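Local coordinates for cyanophage-like gp41-1 intein (Metagenome, PDB 6QAZ), which probably carries out protein splicing, excising itself and joining its flanking sequences, as expected of a naturally split intein, at residues K8-T13 / Y120-L125; K46-K51 / I100-E105; L54-E59 / M93-L98. All coordinates share one frame; numbering follows the deposited sequence.

Contact 1 of 3, residues K8-T13 / Y120-L125; sequences KTQVQT and YANDIL
Gln10 and Asn122 are joined by two hydrogen bonds, one made by backbone alone and one by a side chain. N of Asn122 donates to O of Gln10 at 2.9 Å, within the carbonyl plane. In return, N of Gln10 reaches the amide oxygen OD1 of Asn122 at 2.9 Å in a nearly straight bond (175° at the hydrogen), tilted out of the amide plane. Asn122 and Asp123, both with positive phi, form the middle of a type I' turn from Ala121 to Ile124, the tight hairpin between strands 118-121 and 124-127. The buried side is closely packed: CG2 of Thr9 lies 3.6 Å from CB of Ala121, which also rests on Ile60. On the solvent side of the Gln10-Asn122 pair, a water donates to both OE1 of Gln10 and OD1 of Asn122. Farther along, the link is looser, and a water joins N of Gln12 to O of Tyr120. The other end of the Asn122 amide, ND2, donates to O of Glu59. With a donor facing OD1 and an acceptor facing ND2, the amide has one sensible orientation, and reversing it would set like groups against each other at both ends.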
# COMPACT_ATOMS: atom_id res chain seq x y z
N LYS A 8 7.58 6.96 -3.75
CA LYS A 8 7.54 6.65 -5.18
C LYS A 8 6.53 5.56 -5.49
O LYS A 8 6.40 5.17 -6.66
CB LYS A 8 8.92 6.27 -5.67
CG LYS A 8 9.91 7.43 -5.52
CD LYS A 8 11.16 7.43 -6.28
CE LYS A 8 11.07 7.14 -7.77
NZ LYS A 8 10.75 8.28 -8.67
N THR A 9 5.80 5.07 -4.50
CA THR A 9 4.73 4.10 -4.75
C THR A 9 3.75 4.68 -5.75
O THR A 9 3.32 5.83 -5.58
CB THR A 9 3.99 3.83 -3.44
OG1 THR A 9 4.90 3.40 -2.41
CG2 THR A 9 2.93 2.77 -3.61
N GLN A 10 3.36 3.92 -6.76
CA GLN A 10 2.41 4.41 -7.76
C GLN A 10 0.99 3.96 -7.44
O GLN A 10 0.74 2.82 -7.06
CB GLN A 10 2.80 3.99 -9.16
CG GLN A 10 4.01 4.75 -9.67
CD GLN A 10 4.39 4.27 -11.04
OE1 GLN A 10 4.78 3.11 -11.22
NE2 GLN A 10 4.22 5.11 -12.05
N VAL A 11 0.07 4.88 -7.61
CA VAL A 11 -1.38 4.62 -7.48
C VAL A 11 -2.03 5.07 -8.78
O VAL A 11 -1.51 5.91 -9.51
CB VAL A 11 -1.96 5.35 -6.26
CG1 VAL A 11 -1.32 4.84 -4.99
CG2 VAL A 11 -1.85 6.85 -6.37
N GLN A 12 -3.18 4.49 -9.08
CA GLN A 12 -3.89 4.73 -10.33
C GLN A 12 -5.01 5.75 -10.11
O GLN A 12 -5.94 5.47 -9.34
CB GLN A 12 -4.41 3.38 -10.80
CG GLN A 12 -4.85 3.42 -12.24
CD GLN A 12 -5.13 2.05 -12.79
OE1 GLN A 12 -4.70 1.01 -12.29
NE2 GLN A 12 -5.87 2.05 -13.86
N THR A 13 -4.93 6.88 -10.78
CA THR A 13 -6.01 7.88 -10.78
C THR A 13 -6.71 7.79 -12.11
O THR A 13 -6.17 7.26 -13.09
CB THR A 13 -5.50 9.29 -10.50
OG1 THR A 13 -4.90 9.82 -11.68
CG2 THR A 13 -4.56 9.34 -9.32
N TYR A 120 -5.00 0.11 -4.98
CA TYR A 120 -3.85 -0.59 -5.56
C TYR A 120 -2.62 0.32 -5.52
O TYR A 120 -2.65 1.48 -5.94
CB TYR A 120 -4.15 -0.99 -7.01
CG TYR A 120 -5.12 -2.16 -7.11
CD1 TYR A 120 -4.75 -3.42 -6.72
CD2 TYR A 120 -6.42 -2.01 -7.59
CE1 TYR A 120 -5.59 -4.52 -6.79
CE2 TYR A 120 -7.28 -3.12 -7.68
CZ TYR A 120 -6.86 -4.36 -7.27
OH TYR A 120 -7.65 -5.50 -7.34
N ALA A 121 -1.53 -0.23 -5.05
CA ALA A 121 -0.25 0.47 -4.86
C ALA A 121 0.80 -0.40 -5.54
O ALA A 121 0.99 -1.55 -5.11
CB ALA A 121 0.01 0.66 -3.39
N ASN A 122 1.40 0.08 -6.61
CA ASN A 122 2.26 -0.80 -7.45
C ASN A 122 1.50 -2.07 -7.84
O ASN A 122 2.10 -3.15 -7.93
CB ASN A 122 3.57 -1.12 -6.78
CG ASN A 122 4.37 0.10 -6.43
OD1 ASN A 122 4.22 1.18 -7.00
ND2 ASN A 122 5.27 -0.05 -5.50
N ASP A 123 0.20 -1.95 -8.08
CA ASP A 123 -0.65 -3.07 -8.52
C ASP A 123 -0.88 -4.12 -7.42
O ASP A 123 -1.42 -5.18 -7.71
CB ASP A 123 -0.18 -3.72 -9.80
CG ASP A 123 -0.22 -2.82 -10.99
OD1 ASP A 123 -1.18 -2.08 -11.10
OD2 ASP A 123 0.68 -2.93 -11.85
N ILE A 124 -0.55 -3.79 -6.17
CA ILE A 124 -0.81 -4.63 -4.99
C ILE A 124 -1.94 -3.97 -4.21
O ILE A 124 -1.87 -2.79 -3.91
CB ILE A 124 0.44 -4.77 -4.11
CG1 ILE A 124 1.60 -5.37 -4.91
CG2 ILE A 124 0.12 -5.57 -2.87
CD1 ILE A 124 2.91 -5.39 -4.17
N LEU A 125 -2.97 -4.73 -3.85
CA LEU A 125 -4.07 -4.14 -3.06
C LEU A 125 -3.57 -3.88 -1.65
O LEU A 125 -3.07 -4.79 -0.95
CB LEU A 125 -5.26 -5.08 -3.07
CG LEU A 125 -6.55 -4.46 -2.54
CD1 LEU A 125 -7.05 -3.30 -3.38
CD2 LEU A 125 -7.63 -5.54 -2.48
O HOH W 1 7.38 2.00 -6.10
O HOH W 2 6.55 1.14 -2.76
O HOH W 3 -1.21 0.63 -8.52
O HOH W 4 5.25 1.17 -9.52
O HOH W 5 -4.59 2.96 -7.10
O HOH W 6 -3.21 -0.25 -10.17

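Contact 2 of 3, residues K46-K51 / I100-E105; sequences KKKSYK and IEELDE
The backbone oxygen of Asp104 is gripped twice by Ser49, at a beta bulge in an antiparallel strand pair. OG of Ser49 approaches O of Asp104 in the carbonyl plane at 2.8 Å, whereas N of Ser49 comes to it from above that plane at 3.0 Å. OG can share the target with its own backbone N because it stands between N and the carbonyl carbon (chi1 68°). Lys48 faces Glu105 and Tyr50 faces Glu102, so that Leu103 and Asp104 together lie opposite the single residue Ser49. Within the bulge N of Leu103 bonds to O of Ser49; beyond it Lys51 and Glu101 exchange two backbone hydrogen bonds. On the face carrying Lys48, Tyr50 and Glu102, Lys48, in one of its two conformers, curls at its second, third and fourth torsions and crosses the Glu102 chain at about a right angle. Its NZ forms a salt bridge with OE2 of Glu102 at 2.8 Å. The same glutamate lies alongside the Tyr50 ring, both pointing the same way, with CG of Glu102 3.7 Å from CE2 of Tyr50 and the carboxylate turned 33° from the ring plane. On the opposite face, near Ile61 of strand 59-63, CD1 of Leu103 touches CB of Lys51 at 3.9 Å.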
# COMPACT_ATOMS: atom_id res chain seq x y z
N LYS A 46 9.20 10.11 8.98
CA LYS A 46 10.36 9.24 8.79
C LYS A 46 10.16 8.04 9.68
O LYS A 46 9.96 8.18 10.90
CB LYS A 46 11.62 9.97 9.20
CG LYS A 46 12.90 9.30 8.73
CD LYS A 46 14.14 10.14 8.94
CE LYS A 46 15.37 9.50 8.34
NZ LYS A 46 16.60 9.91 9.05
N LYS A 47 10.21 6.87 9.07
CA LYS A 47 9.97 5.60 9.76
C LYS A 47 10.91 4.55 9.16
O LYS A 47 11.35 4.65 7.99
CB LYS A 47 8.52 5.11 9.61
CG LYS A 47 7.41 6.08 9.97
CD LYS A 47 6.01 5.49 9.78
CE LYS A 47 4.93 6.17 10.58
NZ LYS A 47 4.05 6.99 9.74
N LYS A 48 11.16 3.50 9.91
CA LYS A 48 11.80 2.31 9.33
C LYS A 48 10.92 1.75 8.23
O LYS A 48 9.70 1.65 8.39
CB LYS A 48 12.07 1.26 10.41
CG LYS A 48 12.85 0.02 9.96
CD LYS A 48 14.20 0.31 9.29
CE LYS A 48 15.19 0.96 10.23
NZ LYS A 48 15.45 0.12 11.42
N SER A 49 11.54 1.36 7.14
CA SER A 49 10.82 0.84 5.96
C SER A 49 11.19 -0.61 5.71
O SER A 49 12.25 -1.07 6.12
CB SER A 49 11.08 1.71 4.77
OG SER A 49 12.41 1.65 4.30
N TYR A 50 10.30 -1.28 5.00
CA TYR A 50 10.36 -2.70 4.67
C TYR A 50 9.91 -2.86 3.24
O TYR A 50 8.97 -2.22 2.79
CB TYR A 50 9.40 -3.51 5.54
CG TYR A 50 9.72 -3.44 7.00
CD1 TYR A 50 9.35 -2.34 7.75
CD2 TYR A 50 10.40 -4.46 7.64
CE1 TYR A 50 9.67 -2.21 9.08
CE2 TYR A 50 10.70 -4.37 9.00
CZ TYR A 50 10.37 -3.22 9.70
OH TYR A 50 10.66 -3.06 11.03
N LYS A 51 10.57 -3.77 2.52
CA LYS A 51 10.17 -4.11 1.16
C LYS A 51 9.50 -5.48 1.16
O LYS A 51 10.12 -6.47 1.59
CB LYS A 51 11.37 -4.12 0.21
CG LYS A 51 11.01 -4.39 -1.24
CD LYS A 51 12.17 -4.28 -2.16
CE LYS A 51 13.33 -5.15 -1.78
NZ LYS A 51 14.32 -5.23 -2.88
N ILE A 100 10.17 -10.46 2.77
CA ILE A 100 10.00 -9.16 3.44
C ILE A 100 11.38 -8.76 3.95
O ILE A 100 12.02 -9.55 4.69
CB ILE A 100 8.96 -9.21 4.54
CG1 ILE A 100 7.63 -9.71 3.99
CG2 ILE A 100 8.84 -7.82 5.17
CD1 ILE A 100 6.46 -9.63 4.91
N GLU A 101 11.88 -7.64 3.48
CA GLU A 101 13.28 -7.19 3.71
C GLU A 101 13.22 -5.86 4.47
O GLU A 101 12.73 -4.89 3.90
CB GLU A 101 14.06 -7.05 2.38
CG GLU A 101 15.54 -6.65 2.57
CD GLU A 101 16.40 -6.48 1.32
OE1 GLU A 101 16.45 -7.44 0.48
OE2 GLU A 101 17.06 -5.40 1.17
N GLU A 102 13.76 -5.78 5.69
CA GLU A 102 13.89 -4.49 6.37
C GLU A 102 14.92 -3.67 5.61
O GLU A 102 16.02 -4.19 5.29
CB GLU A 102 14.26 -4.70 7.83
CG GLU A 102 14.24 -3.40 8.59
CD GLU A 102 14.48 -3.53 10.08
OE1 GLU A 102 14.44 -4.66 10.60
OE2 GLU A 102 14.72 -2.50 10.71
N LEU A 103 14.59 -2.42 5.38
CA LEU A 103 15.47 -1.48 4.69
C LEU A 103 15.93 -0.46 5.74
O LEU A 103 16.42 -0.87 6.80
CB LEU A 103 14.75 -0.88 3.48
CG LEU A 103 14.26 -1.87 2.44
CD1 LEU A 103 13.59 -1.10 1.32
CD2 LEU A 103 15.38 -2.73 1.86
N ASP A 104 15.84 0.79 5.40
CA ASP A 104 16.39 1.91 6.16
C ASP A 104 15.26 2.80 6.67
O ASP A 104 14.09 2.65 6.30
CB ASP A 104 17.36 2.67 5.26
CG ASP A 104 16.83 3.01 3.86
OD1 ASP A 104 15.67 2.77 3.56
OD2 ASP A 104 17.66 3.52 3.07
N GLU A 105 15.61 3.76 7.50
CA GLU A 105 14.68 4.85 7.84
C GLU A 105 14.57 5.77 6.65
O GLU A 105 15.60 6.18 6.10
CB GLU A 105 15.23 5.59 9.05
CG GLU A 105 15.09 4.79 10.31
CD GLU A 105 14.45 5.56 11.44
OE1 GLU A 105 13.30 6.03 11.24
OE2 GLU A 105 15.10 5.70 12.49
O HOH W 7 16.36 -6.59 -2.18

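Contact 3 of 3, residues L54-E59 / M93-L98; sequences LEDGKE and MLKKIL
The turn connecting strands 45-54 and 59-63 lies against the start of the long strand 93-113, and Glu55 makes both hydrogen bonds between them. Its N donates to O of Lys96 at 2.8 Å, while its side chain comes back to accept from N of Lys96 at OE2, also 2.8 Å. That second bond is nearly straight at the hydrogen (178°) but meets the oxygen from above the carboxylate plane. With chi1 at 63°, CG of Glu55 is set near N and O of Lys96, and the extended chain beyond it carries OE2 to that N. A water donates to the same OE2. The turn itself is type I, from Leu54 to Gly57, inside a hairpin in which N of Leu54 bonds to O of Lys58. Asp56 completes an Asx turn, its OD1 accepting from N of Lys58, and its OD2 forms a salt bridge with NZ of the same lysine at 2.7 Å. The Lys95 side chain crosses that of Asp56 at about a right angle, its CG 3.7 Å from OD2 of Asp56. CD2 of Leu54 packs 3.7 Å from CG1 of Ile97, although the side chains of this non-hydrogen-bonded pair diverge, and CG of Leu98 lies 3.6 Å from CA of Glu55.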
# COMPACT_ATOMS: atom_id res chain seq x y z
N LEU A 54 6.55 -9.95 -4.07
CA LEU A 54 5.64 -11.05 -4.38
C LEU A 54 6.24 -11.96 -5.44
O LEU A 54 7.21 -11.64 -6.13
CB LEU A 54 4.30 -10.50 -4.86
CG LEU A 54 3.62 -9.51 -3.91
CD1 LEU A 54 2.27 -9.15 -4.45
CD2 LEU A 54 3.52 -10.04 -2.49
N GLU A 55 5.59 -13.11 -5.62
CA GLU A 55 6.11 -14.16 -6.53
C GLU A 55 6.04 -13.72 -7.99
O GLU A 55 6.72 -14.36 -8.82
CB GLU A 55 5.39 -15.47 -6.30
CG GLU A 55 3.94 -15.40 -6.61
CD GLU A 55 3.20 -16.71 -6.47
OE1 GLU A 55 3.79 -17.79 -6.79
OE2 GLU A 55 2.08 -16.72 -5.92
N ASP A 56 5.25 -12.71 -8.34
CA ASP A 56 5.21 -12.14 -9.70
C ASP A 56 6.17 -10.95 -9.85
O ASP A 56 6.11 -10.26 -10.89
CB ASP A 56 3.79 -11.79 -10.10
CG ASP A 56 3.20 -10.71 -9.23
OD1 ASP A 56 3.89 -10.20 -8.32
OD2 ASP A 56 2.00 -10.39 -9.48
N GLY A 57 7.01 -10.72 -8.87
CA GLY A 57 7.98 -9.63 -8.94
C GLY A 57 7.52 -8.33 -8.32
O GLY A 57 8.35 -7.47 -8.06
N LYS A 58 6.21 -8.15 -8.13
CA LYS A 58 5.73 -6.85 -7.65
C LYS A 58 6.30 -6.57 -6.27
O LYS A 58 6.41 -7.46 -5.43
CB LYS A 58 4.21 -6.81 -7.64
CG LYS A 58 3.56 -6.92 -8.99
CD LYS A 58 2.08 -6.83 -8.89
CE LYS A 58 1.31 -6.90 -10.19
NZ LYS A 58 1.58 -8.12 -10.96
N GLU A 59 6.61 -5.30 -6.03
CA GLU A 59 7.21 -4.86 -4.76
C GLU A 59 6.47 -3.66 -4.22
O GLU A 59 5.95 -2.83 -5.00
CB GLU A 59 8.67 -4.40 -4.97
CG GLU A 59 9.67 -5.43 -5.32
CD GLU A 59 11.00 -4.77 -5.74
OE1 GLU A 59 11.29 -3.57 -5.36
OE2 GLU A 59 11.77 -5.47 -6.32
N MET A 93 -6.21 -11.11 -7.66
CA MET A 93 -5.49 -12.39 -7.84
C MET A 93 -4.55 -12.62 -6.64
O MET A 93 -3.81 -11.71 -6.34
CB MET A 93 -4.66 -12.39 -9.13
CG MET A 93 -5.50 -12.18 -10.37
SD MET A 93 -6.68 -13.52 -10.68
CE MET A 93 -5.56 -14.82 -11.19
N LEU A 94 -4.55 -13.78 -5.99
CA LEU A 94 -3.66 -14.01 -4.85
C LEU A 94 -2.25 -14.30 -5.34
O LEU A 94 -2.06 -15.09 -6.26
CB LEU A 94 -4.20 -15.20 -4.08
CG LEU A 94 -5.44 -14.90 -3.26
CD1 LEU A 94 -6.19 -16.17 -2.91
CD2 LEU A 94 -5.08 -14.10 -2.01
N LYS A 95 -1.27 -13.68 -4.70
CA LYS A 95 0.14 -13.91 -5.00
C LYS A 95 0.92 -14.04 -3.71
O LYS A 95 0.76 -13.23 -2.78
CB LYS A 95 0.72 -12.79 -5.86
CG LYS A 95 0.16 -12.74 -7.27
CD LYS A 95 0.54 -13.91 -8.14
CE LYS A 95 -0.18 -13.90 -9.46
NZ LYS A 95 0.21 -15.07 -10.26
N LYS A 96 1.77 -15.04 -3.65
CA LYS A 96 2.60 -15.29 -2.46
C LYS A 96 3.60 -14.17 -2.23
O LYS A 96 4.27 -13.72 -3.17
CB LYS A 96 3.37 -16.59 -2.66
CG LYS A 96 2.67 -17.95 -2.65
CD LYS A 96 2.54 -18.46 -1.27
CE LYS A 96 1.63 -19.66 -1.21
NZ LYS A 96 2.21 -20.85 -1.89
N ILE A 97 3.79 -13.84 -0.97
CA ILE A 97 4.95 -13.03 -0.53
C ILE A 97 6.18 -13.92 -0.54
O ILE A 97 6.22 -14.93 0.16
CB ILE A 97 4.71 -12.45 0.86
CG1 ILE A 97 3.51 -11.49 0.88
CG2 ILE A 97 5.97 -11.73 1.34
CD1 ILE A 97 3.13 -11.03 2.27
N LEU A 98 7.16 -13.55 -1.34
CA LEU A 98 8.45 -14.28 -1.36
C LEU A 98 9.38 -13.78 -0.26
O LEU A 98 10.13 -14.61 0.29
CB LEU A 98 9.14 -14.09 -2.69
CG LEU A 98 8.55 -14.76 -3.90
CD1 LEU A 98 9.50 -14.59 -5.06
CD2 LEU A 98 8.24 -16.22 -3.69
O HOH W 8 -0.24 -17.96 -5.68

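In the fold
Contacts 2 and 3 both use strand 93-113 and belong to one antiparallel sheet, their centres about 18 Å apart. They meet where CD of Lys51 lies 3.4 Å from OE1 of Glu59; diethylene glycol, probably from the crystallisation liquor, is hydrogen-bonded at NZ of Lys51 and OE1 of Glu59. Contact 1 lies about 14 Å from contact 3, centre to centre, and joins it through the Asn122-Glu59 bond and through CD1 of Ile124 and CD1 of Leu54 (3.8 Å). Along the chain contact 3 sits inside the loop closed by contact 2, and contact 2 inside that closed by contact 1. Contact 1 thus draws together regions near both chain ends, where splicing generally takes place in the Hint fold of inteins.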